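Local structure of lombricine kinase (Urechis caupo, 3JPZ) at residues K294-V299 and L304-T309; E110-S115 and K346-E351. The protein probably catalyses the reversible transfer of a phosphoryl group from ATP to the guanidino compound lombricine. All blocks are in the same frame, centred on the assembly; numbering follows the deposited sequence.

How the contacts relate
Contact 1 joins helix 295-301 to strand 304-307, and contact 2 joins the loop leading into strand 113-122, with the strand's first residue, to helix 333-355. Their centres are about 13 Å apart. Both strands belong to one eight-stranded antiparallel sheet, 113-122 in its interior and 304-307 at an edge. Along the chain 110-115 comes first, then both segments of contact 1, then 346-351, so a short local connection sits within a long-range one. Helix 333-355 links them directly: Leu347 packs on Ile298 and Leu304, with Leu304 CD1 and Leu347 CD1 4.0 Å apart. Each strand segment also carries ADP-binding residues, Ser115 in one and Arg307 with Thr309 in the other.

Contact 1 of 2, residues K294-V299 and L304-T309; sequences KFEDIV and LQKRGT
Charge pairing joins Glu296 to Lys306. NZ of Lys306 lies 2.8 Å from Glu296 OE2, meeting the syn lone pair of that oxygen, and its second bond, to OE1 of the same carboxylate at 3.1 Å, is weak. The lysine chain leaves the strand with CG anti to the backbone N (chi1 162°), then bends at chi3 and chi4, which curls the amino group round to the carboxylate. The two side chains meet at about a right angle.

Apolar contacts line the lysine's path. Lys306 CD is 3.3 Å from Phe295 CZ, approaching the ring obliquely, and CE also lies close to the ring. Tyr321 of the neighbouring strand meets Phe295 edge-to-face. Farther along the helix, Val299 places CG1 anti to its backbone N, where it reaches Leu304 CB at 3.8 Å and Lys306 CB at 4.1 Å.

One backbone hydrogen bond closes the connection: Leu304 N donates to Val299 O over 3.0 Å, with an N-H...O angle of 155°. Here the chain turns from helix to strand, and the axes of the segments 295-299 and 304-307 make an angle of 135° between their N-to-C directions. The strand forms an edge of the phosphagen kinase sheet, pairing with 320-325; it carries Arg307 and is followed closely by Thr309, both ADP-binding residues.

Lys306 thus has a divided role: its methylenes cover buried Phe295, while its ammonium group reaches exposed Glu296. The carboxylate probably offsets the positive charge of Lys306 on the exposed side, beside the apolar part of the contact.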
ATOM      1  N   LYS A 294      23.567 -32.986 -10.622  1.00 15.24           N
ATOM      2  CA  LYS A 294      24.135 -31.744 -11.132  1.00 13.00           C
ATOM      3  C   LYS A 294      23.089 -30.917 -11.877  1.00 14.98           C
ATOM      4  O   LYS A 294      23.417 -30.013 -12.640  1.00 17.21           O
ATOM      5  CB  LYS A 294      25.317 -32.043 -12.057  1.00 13.05           C
ATOM      6  CG  LYS A 294      26.416 -32.890 -11.403  1.00 18.65           C
ATOM      7  CD  LYS A 294      27.806 -32.324 -11.689  1.00 38.07           C
ATOM      8  CE  LYS A 294      28.869 -33.414 -11.813  1.00 47.41           C
ATOM      9  NZ  LYS A 294      29.231 -34.041 -10.510  1.00 53.01           N
ATOM     10  N   PHE A 295      21.825 -31.221 -11.631  1.00 19.43           N
ATOM     11  CA  PHE A 295      20.726 -30.584 -12.346  1.00 25.27           C
ATOM     12  C   PHE A 295      20.768 -29.074 -12.148  1.00 13.09           C
ATOM     13  O   PHE A 295      20.742 -28.310 -13.110  1.00 17.91           O
ATOM     14  CB  PHE A 295      19.398 -31.176 -11.861  1.00 17.29           C
ATOM     15  CG  PHE A 295      18.173 -30.522 -12.445  1.00 16.12           C
ATOM     16  CD1 PHE A 295      18.077 -30.259 -13.803  1.00 13.26           C
ATOM     17  CD2 PHE A 295      17.095 -30.209 -11.629  1.00 19.06           C
ATOM     18  CE1 PHE A 295      16.948 -29.676 -14.330  1.00 21.41           C
ATOM     19  CE2 PHE A 295      15.952 -29.629 -12.155  1.00 21.99           C
ATOM     20  CZ  PHE A 295      15.875 -29.366 -13.502  1.00 20.85           C
ATOM     21  N   GLU A 296      20.849 -28.656 -10.888  1.00 14.68           N
ATOM     22  CA  GLU A 296      20.853 -27.243 -10.532  1.00 22.22           C
ATOM     23  C   GLU A 296      22.083 -26.556 -11.091  1.00 16.53           C
ATOM     24  O   GLU A 296      22.026 -25.432 -11.594  1.00 12.36           O
ATOM     25  CB  GLU A 296      20.865 -27.094  -9.015  1.00 20.04           C
ATOM     26  CG  GLU A 296      20.070 -25.930  -8.532  1.00 25.94           C
ATOM     27  CD  GLU A 296      18.623 -26.071  -8.904  1.00 16.98           C
ATOM     28  OE1 GLU A 296      18.042 -27.137  -8.611  1.00 18.36           O
ATOM     29  OE2 GLU A 296      18.083 -25.128  -9.513  1.00 31.73           O
ATOM     30  N   ASP A 297      23.206 -27.245 -10.971  1.00 13.05           N
ATOM     31  CA  ASP A 297      24.466 -26.760 -11.499  1.00 12.53           C
ATOM     32  C   ASP A 297      24.286 -26.435 -12.979  1.00 13.39           C
ATOM     33  O   ASP A 297      24.722 -25.393 -13.452  1.00 12.88           O
ATOM     34  CB  ASP A 297      25.573 -27.818 -11.366  1.00 14.15           C
ATOM     35  CG  ASP A 297      25.490 -28.628 -10.068  1.00 40.14           C
ATOM     36  OD1 ASP A 297      24.378 -28.983  -9.611  1.00 32.58           O
ATOM     37  OD2 ASP A 297      26.565 -28.943  -9.516  1.00 46.60           O
ATOM     38  N   ILE A 298      23.633 -27.345 -13.694  1.00 13.59           N
ATOM     39  CA  ILE A 298      23.527 -27.281 -15.144  1.00 14.98           C
ATOM     40  C   ILE A 298      22.714 -26.072 -15.581  1.00 13.66           C
ATOM     41  O   ILE A 298      23.098 -25.334 -16.487  1.00 11.75           O
ATOM     42  CB  ILE A 298      22.881 -28.568 -15.687  1.00 16.92           C
ATOM     43  CG1 ILE A 298      23.889 -29.723 -15.600  1.00 18.76           C
ATOM     44  CG2 ILE A 298      22.403 -28.368 -17.115  1.00 18.33           C
ATOM     45  CD1 ILE A 298      23.264 -31.093 -15.473  1.00 13.13           C
ATOM     46  N   VAL A 299      21.583 -25.879 -14.924  1.00 11.86           N
ATOM     47  CA  VAL A 299      20.709 -24.768 -15.244  1.00 11.29           C
ATOM     48  C   VAL A 299      21.398 -23.424 -15.000  1.00 13.78           C
ATOM     49  O   VAL A 299      21.300 -22.518 -15.824  1.00 14.08           O
ATOM     50  CB  VAL A 299      19.428 -24.838 -14.424  1.00 11.45           C
ATOM     51  CG1 VAL A 299      18.650 -23.544 -14.546  1.00 19.66           C
ATOM     52  CG2 VAL A 299      18.587 -26.017 -14.886  1.00 11.70           C
ATOM     53  N   LEU A 304      20.377 -20.015 -17.104  1.00 10.97           N
ATOM     54  CA  LEU A 304      18.942 -20.177 -17.111  1.00 12.52           C
ATOM     55  C   LEU A 304      18.360 -20.139 -15.706  1.00 11.19           C
ATOM     56  O   LEU A 304      19.038 -20.423 -14.725  1.00 11.53           O
ATOM     57  CB  LEU A 304      18.576 -21.501 -17.770  1.00 11.39           C
ATOM     58  CG  LEU A 304      19.067 -21.699 -19.204  1.00 11.23           C
ATOM     59  CD1 LEU A 304      18.908 -23.152 -19.578  1.00 10.79           C
ATOM     60  CD2 LEU A 304      18.308 -20.788 -20.164  1.00 16.20           C
ATOM     61  N   GLN A 305      17.088 -19.792 -15.628  1.00 11.79           N
ATOM     62  CA  GLN A 305      16.330 -19.913 -14.398  1.00 16.97           C
ATOM     63  C   GLN A 305      15.227 -20.947 -14.561  1.00 22.70           C
ATOM     64  O   GLN A 305      14.741 -21.210 -15.667  1.00 11.33           O
ATOM     65  CB  GLN A 305      15.719 -18.581 -14.000  1.00 12.14           C
ATOM     66  CG  GLN A 305      16.726 -17.549 -13.583  1.00 17.39           C
ATOM     67  CD  GLN A 305      16.060 -16.341 -12.987  1.00 21.36           C
ATOM     68  OE1 GLN A 305      15.453 -15.539 -13.697  1.00 12.25           O
ATOM     69  NE2 GLN A 305      16.154 -16.207 -11.669  1.00 15.26           N
ATOM     70  N   LYS A 306      14.825 -21.512 -13.433  1.00 11.94           N
ATOM     71  CA  LYS A 306      13.973 -22.675 -13.415  1.00 12.60           C
ATOM     72  C   LYS A 306      12.933 -22.534 -12.317  1.00 11.99           C
ATOM     73  O   LYS A 306      13.233 -22.066 -11.211  1.00 13.35           O
ATOM     74  CB  LYS A 306      14.833 -23.912 -13.157  1.00 12.11           C
ATOM     75  CG  LYS A 306      14.071 -25.125 -12.695  1.00 14.08           C
ATOM     76  CD  LYS A 306      14.999 -26.344 -12.560  1.00 11.96           C
ATOM     77  CE  LYS A 306      16.081 -26.109 -11.537  1.00 12.19           C
ATOM     78  NZ  LYS A 306      15.550 -26.055 -10.155  1.00 12.75           N
ATOM     79  N   ARG A 307      11.714 -22.940 -12.634  1.00 12.19           N
ATOM     80  CA  ARG A 307      10.636 -22.998 -11.666  1.00 12.28           C
ATOM     81  C   ARG A 307       9.615 -23.993 -12.178  1.00 12.83           C
ATOM     82  O   ARG A 307       9.786 -24.562 -13.263  1.00 12.21           O
ATOM     83  CB  ARG A 307      10.019 -21.612 -11.437  1.00 12.63           C
ATOM     84  CG  ARG A 307       9.313 -21.013 -12.636  1.00 12.13           C
ATOM     85  CD  ARG A 307       8.949 -19.574 -12.371  1.00 12.17           C
ATOM     86  NE  ARG A 307       8.063 -19.015 -13.385  1.00 13.36           N
ATOM     87  CZ  ARG A 307       7.794 -17.718 -13.509  1.00 13.38           C
ATOM     88  NH1 ARG A 307       8.348 -16.845 -12.684  1.00 16.66           N
ATOM     89  NH2 ARG A 307       6.973 -17.288 -14.458  1.00 12.53           N
ATOM     90  N   GLY A 308       8.572 -24.230 -11.393  1.00 20.66           N
ATOM     91  CA  GLY A 308       7.517 -25.130 -11.801  1.00 21.19           C
ATOM     92  C   GLY A 308       6.685 -24.462 -12.874  1.00 25.23           C
ATOM     93  O   GLY A 308       6.954 -23.319 -13.265  1.00 20.71           O
ATOM     94  N   THR A 309       5.661 -25.163 -13.336  1.00 20.85           N
ATOM     95  CA  THR A 309       4.869 -24.686 -14.464  1.00 23.90           C
ATOM     96  C   THR A 309       3.872 -23.595 -14.098  1.00 23.49           C
ATOM     97  O   THR A 309       3.345 -22.920 -14.982  1.00 33.04           O
ATOM     98  CB  THR A 309       4.085 -25.830 -15.108  1.00 21.48           C
ATOM     99  OG1 THR A 309       3.560 -26.682 -14.085  1.00 29.88           O
ATOM    100  CG2 THR A 309       4.980 -26.628 -16.035  1.00 30.93           C
TER

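Contact 2 of 2, residues E110-S115 and K346-E351; sequences EKYVKS and KLIDME
The nearest CA atoms of 110-115 and 346-351, those of Tyr112 and Ile348, are 7.1 Å apart. The first segment is a loop that becomes strand at Val113, whereas the second is helical throughout. Side chains span the gap.

Ile348 uses two branches. Ile348 CG2 lies over one face of the Tyr112 ring, 4.3 Å from its centroid and 21° off the normal, a CH-pi contact displaced toward the ring's rim. The other branch passes beside the base of the tyrosine, with Ile348 CG1 3.9 Å from Tyr112 CB, and ends at Ile348 CD1, 4.1 Å from Val113 CG2.

Helix 333-355 thereby packs against the loop residue Tyr112 and against Val113, the first residue of strand 113-122, a central strand of the antiparallel sheet in the catalytic domain of phosphagen kinases. Two residues beyond Val113 comes Ser115, an ADP-binding residue.

One helical turn after Ile348, Glu351 brings CG to 3.7 Å from Tyr112 CE2. Its chain starts anti to the backbone N (chi1 -176°) and bends at chi2, carrying the carboxylate onward to the backbone amides of Gln288 and Leu289, which satisfy both oxygens of this buried acid. Tyr112 OH hydrogen-bonds to Glu355 on the same helix.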
ATOM      1  N   GLU A 110       9.045 -31.558 -29.524  1.00 12.65           N
ATOM      2  CA  GLU A 110       7.876 -31.275 -28.717  1.00 12.35           C
ATOM      3  C   GLU A 110       7.495 -32.437 -27.812  1.00 12.55           C
ATOM      4  O   GLU A 110       6.557 -32.330 -27.051  1.00 12.79           O
ATOM      5  CB  GLU A 110       6.712 -30.838 -29.605  1.00 12.77           C
ATOM      6  CG  GLU A 110       7.024 -29.539 -30.304  1.00 12.65           C
ATOM      7  CD  GLU A 110       5.960 -29.090 -31.273  1.00 13.29           C
ATOM      8  OE1 GLU A 110       5.080 -29.903 -31.632  1.00 14.61           O
ATOM      9  OE2 GLU A 110       6.019 -27.914 -31.686  1.00 13.94           O
ATOM     10  N   LYS A 111       8.244 -33.530 -27.870  1.00 20.01           N
ATOM     11  CA  LYS A 111       8.128 -34.571 -26.852  1.00 18.50           C
ATOM     12  C   LYS A 111       8.656 -34.034 -25.523  1.00 13.33           C
ATOM     13  O   LYS A 111       8.301 -34.519 -24.448  1.00 19.56           O
ATOM     14  CB  LYS A 111       8.907 -35.819 -27.259  1.00 21.74           C
ATOM     15  CG  LYS A 111       8.275 -36.586 -28.414  1.00 25.15           C
ATOM     16  CD  LYS A 111       9.007 -37.891 -28.704  1.00 13.94           C
ATOM     17  CE  LYS A 111      10.365 -37.658 -29.323  1.00 14.96           C
ATOM     18  NZ  LYS A 111      10.255 -36.930 -30.601  1.00 24.82           N
ATOM     19  N   TYR A 112       9.515 -33.031 -25.611  1.00 11.99           N
ATOM     20  CA  TYR A 112      10.136 -32.458 -24.430  1.00 14.79           C
ATOM     21  C   TYR A 112       9.608 -31.051 -24.149  1.00 12.20           C
ATOM     22  O   TYR A 112       9.121 -30.782 -23.051  1.00 13.03           O
ATOM     23  CB  TYR A 112      11.658 -32.491 -24.589  1.00 11.88           C
ATOM     24  CG  TYR A 112      12.179 -33.909 -24.721  1.00 13.24           C
ATOM     25  CD1 TYR A 112      12.372 -34.485 -25.964  1.00 11.64           C
ATOM     26  CD2 TYR A 112      12.436 -34.684 -23.594  1.00 12.93           C
ATOM     27  CE1 TYR A 112      12.838 -35.788 -26.088  1.00 11.81           C
ATOM     28  CE2 TYR A 112      12.890 -35.996 -23.710  1.00 12.09           C
ATOM     29  CZ  TYR A 112      13.092 -36.533 -24.956  1.00 12.38           C
ATOM     30  OH  TYR A 112      13.552 -37.826 -25.072  1.00 12.68           O
ATOM     31  N   VAL A 113       9.672 -30.160 -25.136  1.00 11.83           N
ATOM     32  CA  VAL A 113       9.160 -28.810 -24.939  1.00 11.39           C
ATOM     33  C   VAL A 113       7.663 -28.728 -25.208  1.00 15.00           C
ATOM     34  O   VAL A 113       7.211 -28.952 -26.333  1.00 20.49           O
ATOM     35  CB  VAL A 113       9.905 -27.781 -25.809  1.00 15.18           C
ATOM     36  CG1 VAL A 113       9.295 -26.404 -25.635  1.00 11.44           C
ATOM     37  CG2 VAL A 113      11.367 -27.757 -25.437  1.00 11.06           C
ATOM     38  N   LYS A 114       6.908 -28.392 -24.162  1.00 12.37           N
ATOM     39  CA  LYS A 114       5.452 -28.388 -24.193  1.00 12.62           C
ATOM     40  C   LYS A 114       4.880 -27.049 -24.638  1.00 12.35           C
ATOM     41  O   LYS A 114       3.786 -26.986 -25.181  1.00 13.67           O
ATOM     42  CB  LYS A 114       4.909 -28.739 -22.808  1.00 12.83           C
ATOM     43  CG  LYS A 114       5.477 -30.039 -22.244  1.00 12.48           C
ATOM     44  CD  LYS A 114       5.257 -31.182 -23.223  1.00 13.66           C
ATOM     45  CE  LYS A 114       5.886 -32.487 -22.739  1.00 18.62           C
ATOM     46  NZ  LYS A 114       5.714 -33.572 -23.749  1.00 32.40           N
ATOM     47  N   SER A 115       5.622 -25.979 -24.403  1.00 15.06           N
ATOM     48  CA  SER A 115       5.181 -24.646 -24.803  1.00 12.08           C
ATOM     49  C   SER A 115       6.334 -23.664 -24.704  1.00 16.14           C
ATOM     50  O   SER A 115       7.369 -23.963 -24.121  1.00 17.56           O
ATOM     51  CB  SER A 115       4.025 -24.165 -23.927  1.00 12.30           C
ATOM     52  OG  SER A 115       4.417 -24.071 -22.570  1.00 18.04           O
ATOM     53  N   LYS A 346      20.480 -28.355 -24.902  1.00 12.23           N
ATOM     54  CA  LYS A 346      21.442 -29.109 -24.096  1.00 13.27           C
ATOM     55  C   LYS A 346      20.736 -29.921 -23.016  1.00 13.38           C
ATOM     56  O   LYS A 346      21.086 -31.077 -22.770  1.00 13.20           O
ATOM     57  CB  LYS A 346      22.482 -28.176 -23.451  1.00 12.56           C
ATOM     58  CG  LYS A 346      23.298 -27.380 -24.469  1.00 37.10           C
ATOM     59  CD  LYS A 346      24.398 -26.543 -23.820  1.00 36.06           C
ATOM     60  CE  LYS A 346      24.852 -25.413 -24.751  1.00 40.10           C
ATOM     61  NZ  LYS A 346      25.713 -24.395 -24.076  1.00 28.47           N
ATOM     62  N   LEU A 347      19.761 -29.303 -22.358  1.00 12.85           N
ATOM     63  CA  LEU A 347      18.968 -29.982 -21.352  1.00 12.50           C
ATOM     64  C   LEU A 347      18.369 -31.246 -21.948  1.00 19.37           C
ATOM     65  O   LEU A 347      18.428 -32.318 -21.349  1.00 13.02           O
ATOM     66  CB  LEU A 347      17.869 -29.060 -20.830  1.00 12.13           C
ATOM     67  CG  LEU A 347      18.376 -27.864 -20.023  1.00 12.18           C
ATOM     68  CD1 LEU A 347      17.300 -26.797 -19.851  1.00 12.57           C
ATOM     69  CD2 LEU A 347      18.911 -28.316 -18.679  1.00 17.28           C
ATOM     70  N   ILE A 348      17.804 -31.111 -23.142  1.00 12.51           N
ATOM     71  CA  ILE A 348      17.214 -32.242 -23.851  1.00 13.13           C
ATOM     72  C   ILE A 348      18.260 -33.293 -24.226  1.00 12.20           C
ATOM     73  O   ILE A 348      18.010 -34.481 -24.079  1.00 13.34           O
ATOM     74  CB  ILE A 348      16.479 -31.775 -25.125  1.00 13.07           C
ATOM     75  CG1 ILE A 348      15.228 -30.974 -24.752  1.00 11.81           C
ATOM     76  CG2 ILE A 348      16.091 -32.966 -25.986  1.00 13.24           C
ATOM     77  CD1 ILE A 348      14.676 -30.144 -25.891  1.00 11.62           C
ATOM     78  N   ASP A 349      19.425 -32.855 -24.705  1.00 12.44           N
ATOM     79  CA  ASP A 349      20.521 -33.770 -25.019  1.00 14.94           C
ATOM     80  C   ASP A 349      20.856 -34.629 -23.796  1.00 17.87           C
ATOM     81  O   ASP A 349      21.089 -35.829 -23.899  1.00 14.01           O
ATOM     82  CB  ASP A 349      21.778 -33.006 -25.454  1.00 12.62           C
ATOM     83  CG  ASP A 349      21.629 -32.341 -26.807  1.00 14.58           C
ATOM     84  OD1 ASP A 349      20.652 -32.638 -27.520  1.00 23.17           O
ATOM     85  OD2 ASP A 349      22.503 -31.522 -27.160  1.00 25.92           O
ATOM     86  N   MET A 350      20.869 -34.006 -22.629  1.00 12.78           N
ATOM     87  CA  MET A 350      21.216 -34.723 -21.405  1.00 13.54           C
ATOM     88  C   MET A 350      20.075 -35.638 -21.011  1.00 13.51           C
ATOM     89  O   MET A 350      20.295 -36.752 -20.535  1.00 13.47           O
ATOM     90  CB  MET A 350      21.496 -33.748 -20.272  1.00 13.73           C
ATOM     91  CG  MET A 350      22.678 -32.844 -20.506  1.00 26.02           C
ATOM     92  SD  MET A 350      22.768 -31.589 -19.219  1.00 24.22           S
ATOM     93  CE  MET A 350      24.349 -30.850 -19.577  1.00 32.58           C
ATOM     94  N   GLU A 351      18.848 -35.162 -21.204  1.00 13.04           N
ATOM     95  CA  GLU A 351      17.681 -35.960 -20.872  1.00 12.61           C
ATOM     96  C   GLU A 351      17.723 -37.253 -21.677  1.00 21.45           C
ATOM     97  O   GLU A 351      17.577 -38.338 -21.122  1.00 19.89           O
ATOM     98  CB  GLU A 351      16.391 -35.188 -21.160  1.00 12.78           C
ATOM     99  CG  GLU A 351      15.124 -35.914 -20.760  1.00 13.54           C
ATOM    100  CD  GLU A 351      15.092 -36.297 -19.289  1.00 16.50           C
ATOM    101  OE1 GLU A 351      15.524 -35.500 -18.426  1.00 12.79           O
ATOM    102  OE2 GLU A 351      14.609 -37.402 -18.996  1.00 19.53           O
TER